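PDB 3DQQ: putative tRNA synthase from Salmonella typhimurium, which probably catalyses the ATP-dependent phosphorylation of 3-oxo-tetronate to 3-oxo-tetronate 4-phosphate, as a member of the four-carbon acid sugar kinase family. Local coordinates for residues Leu344-Leu349 with Thr369-Ile374. Sequence-based numbering, arbitrary orientation.
Sequences LLAARL and TQSLGI
The last turn of helix 362-371 meets the flank of helix 336-351 where A347 and L372 bring their CA atoms to 5.6 Å, a close approach between two backbones that share no hydrogen bond here. The nearness is consistent with the small side chains on this flank: A346 and A347 each offer a single methyl group, and that of A346 is directed at the other segment. S371 reaches across with its hydroxyl. With OG anti to its own backbone N (chi1 176°), the group extends out to the alanine helix, where OG lies 3.7 Å from A347 CB and 4.1 Å from A346 CB. A347 N is 3.5 Å from S371 OG, but no hydrogen bond forms there. S371 OG is instead hydrogen-bonded to S343 O, the carbonyl one turn before A347, so the serine ties the end of one helix to the backbone of the other. L372 adds an apolar contact. With CG anti to the carbonyl carbon (chi1 -57°), the tip of its side chain turns in toward the neighbouring helix, and L372 CD2 lies 4.4 Å from A346 CB. Directly afterwards the chain turns away: the helix ends in a Schellman motif, with G373 at positive phi (67°), G373 N bonded to Q370 O and I374 N to T369 O. The contact thus joins two helices of the nucleotide-binding C-terminal domain, and the side chain of A346 lies about 8 Å from that of T364, a residue that probably binds ATP, as in related kinases. Elsewhere around it, L344, L345 and L349 pack on helix 288-304, L349 also touches strand 253-257, and T369 and I374 rest on strand 398-402.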
loop_
_atom_site.group_PDB
_atom_site.type_symbol
_atom_site.label_atom_id
_atom_site.label_comp_id
_atom_site.label_asym_id
_atom_site.label_seq_id
_atom_site.Cartn_x
_atom_site.Cartn_y
_atom_site.Cartn_z
ATOM N N LEU A 344 -10.568 -16.560 16.323
ATOM C CA LEU A 344 -10.541 -17.658 17.256
ATOM C C LEU A 344 -9.655 -17.390 18.486
ATOM O O LEU A 344 -9.934 -17.855 19.607
ATOM C CB LEU A 344 -10.007 -18.891 16.570
ATOM C CG LEU A 344 -10.831 -19.466 15.434
ATOM C CD1 LEU A 344 -9.923 -20.293 14.498
ATOM C CD2 LEU A 344 -11.984 -20.285 16.012
ATOM N N LEU A 345 -8.575 -16.660 18.262
ATOM C CA LEU A 345 -7.563 -16.454 19.279
ATOM C C LEU A 345 -8.152 -15.554 20.372
ATOM O O LEU A 345 -8.005 -15.831 21.583
ATOM C CB LEU A 345 -6.321 -15.837 18.638
ATOM C CG LEU A 345 -5.164 -15.463 19.538
ATOM C CD1 LEU A 345 -4.848 -16.580 20.492
ATOM C CD2 LEU A 345 -3.953 -15.108 18.692
ATOM N N ALA A 346 -8.869 -14.512 19.937
ATOM C CA ALA A 346 -9.430 -13.527 20.859
ATOM C C ALA A 346 -10.424 -14.192 21.764
ATOM O O ALA A 346 -10.374 -14.015 22.964
ATOM C CB ALA A 346 -10.088 -12.370 20.101
ATOM N N ALA A 347 -11.327 -14.982 21.197
ATOM C CA ALA A 347 -12.315 -15.685 22.047
ATOM C C ALA A 347 -11.597 -16.506 23.119
ATOM O O ALA A 347 -11.892 -16.377 24.303
ATOM C CB ALA A 347 -13.257 -16.561 21.225
ATOM N N ARG A 348 -10.612 -17.294 22.722
ATOM C CA ARG A 348 -9.915 -18.146 23.692
ATOM C C ARG A 348 -9.154 -17.383 24.764
ATOM O O ARG A 348 -9.157 -17.783 25.919
ATOM C CB ARG A 348 -8.983 -19.124 22.975
ATOM C CG ARG A 348 -9.771 -20.194 22.227
ATOM C CD ARG A 348 -8.878 -20.982 21.343
ATOM N NE ARG A 348 -9.390 -22.329 21.058
ATOM C CZ ARG A 348 -9.483 -23.331 21.951
ATOM N NH1 ARG A 348 -9.107 -23.177 23.232
ATOM N NH2 ARG A 348 -9.945 -24.511 21.554
ATOM N N LEU A 349 -8.529 -16.275 24.382
ATOM C CA LEU A 349 -7.834 -15.422 25.340
ATOM C C LEU A 349 -8.828 -14.890 26.379
ATOM O O LEU A 349 -8.568 -14.940 27.596
ATOM C CB LEU A 349 -7.097 -14.290 24.610
ATOM C CG LEU A 349 -5.854 -14.746 23.839
ATOM C CD1 LEU A 349 -5.300 -13.654 22.947
ATOM C CD2 LEU A 349 -4.797 -15.212 24.838
ATOM N N THR A 369 -13.482 -7.541 18.115
ATOM C CA THR A 369 -14.673 -7.066 18.744
ATOM C C THR A 369 -15.816 -7.986 18.448
ATOM O O THR A 369 -16.573 -8.329 19.324
ATOM C CB THR A 369 -14.996 -5.658 18.260
ATOM O OG1 THR A 369 -14.270 -4.745 19.072
ATOM C CG2 THR A 369 -16.448 -5.330 18.451
ATOM N N GLN A 370 -15.960 -8.381 17.199
ATOM C CA GLN A 370 -17.062 -9.244 16.862
ATOM C C GLN A 370 -16.872 -10.599 17.507
ATOM O O GLN A 370 -17.826 -11.198 17.924
ATOM C CB GLN A 370 -17.247 -9.384 15.363
ATOM C CG GLN A 370 -18.426 -10.347 14.991
ATOM C CD GLN A 370 -18.597 -10.621 13.415
ATOM O OE1 GLN A 370 -17.974 -9.934 12.527
ATOM N NE2 GLN A 370 -19.455 -11.650 13.083
ATOM N N SER A 371 -15.634 -11.062 17.630
ATOM C CA SER A 371 -15.361 -12.339 18.242
ATOM C C SER A 371 -15.711 -12.381 19.711
ATOM O O SER A 371 -16.180 -13.372 20.197
ATOM C CB SER A 371 -13.896 -12.674 18.084
ATOM O OG SER A 371 -13.608 -13.876 18.769
ATOM N N LEU A 372 -15.464 -11.322 20.445
ATOM C CA LEU A 372 -15.844 -11.300 21.843
ATOM C C LEU A 372 -17.339 -10.936 21.992
ATOM O O LEU A 372 -17.890 -10.883 23.094
ATOM C CB LEU A 372 -14.964 -10.308 22.580
ATOM C CG LEU A 372 -13.468 -10.574 22.457
ATOM C CD1 LEU A 372 -12.662 -9.391 22.949
ATOM C CD2 LEU A 372 -13.103 -11.837 23.209
ATOM N N GLY A 373 -18.008 -10.672 20.869
ATOM C CA GLY A 373 -19.431 -10.348 20.882
ATOM C C GLY A 373 -19.730 -9.036 21.540
ATOM O O GLY A 373 -20.758 -8.898 22.146
ATOM N N ILE A 374 -18.817 -8.082 21.425
ATOM C CA ILE A 374 -19.007 -6.754 21.963
ATOM C C ILE A 374 -19.742 -5.900 20.977
ATOM O O ILE A 374 -19.410 -5.863 19.829
ATOM C CB ILE A 374 -17.690 -6.116 22.278
ATOM C CG1 ILE A 374 -17.061 -6.856 23.462
ATOM C CG2 ILE A 374 -17.884 -4.644 22.542
ATOM C CD1 ILE A 374 -15.618 -6.621 23.582
#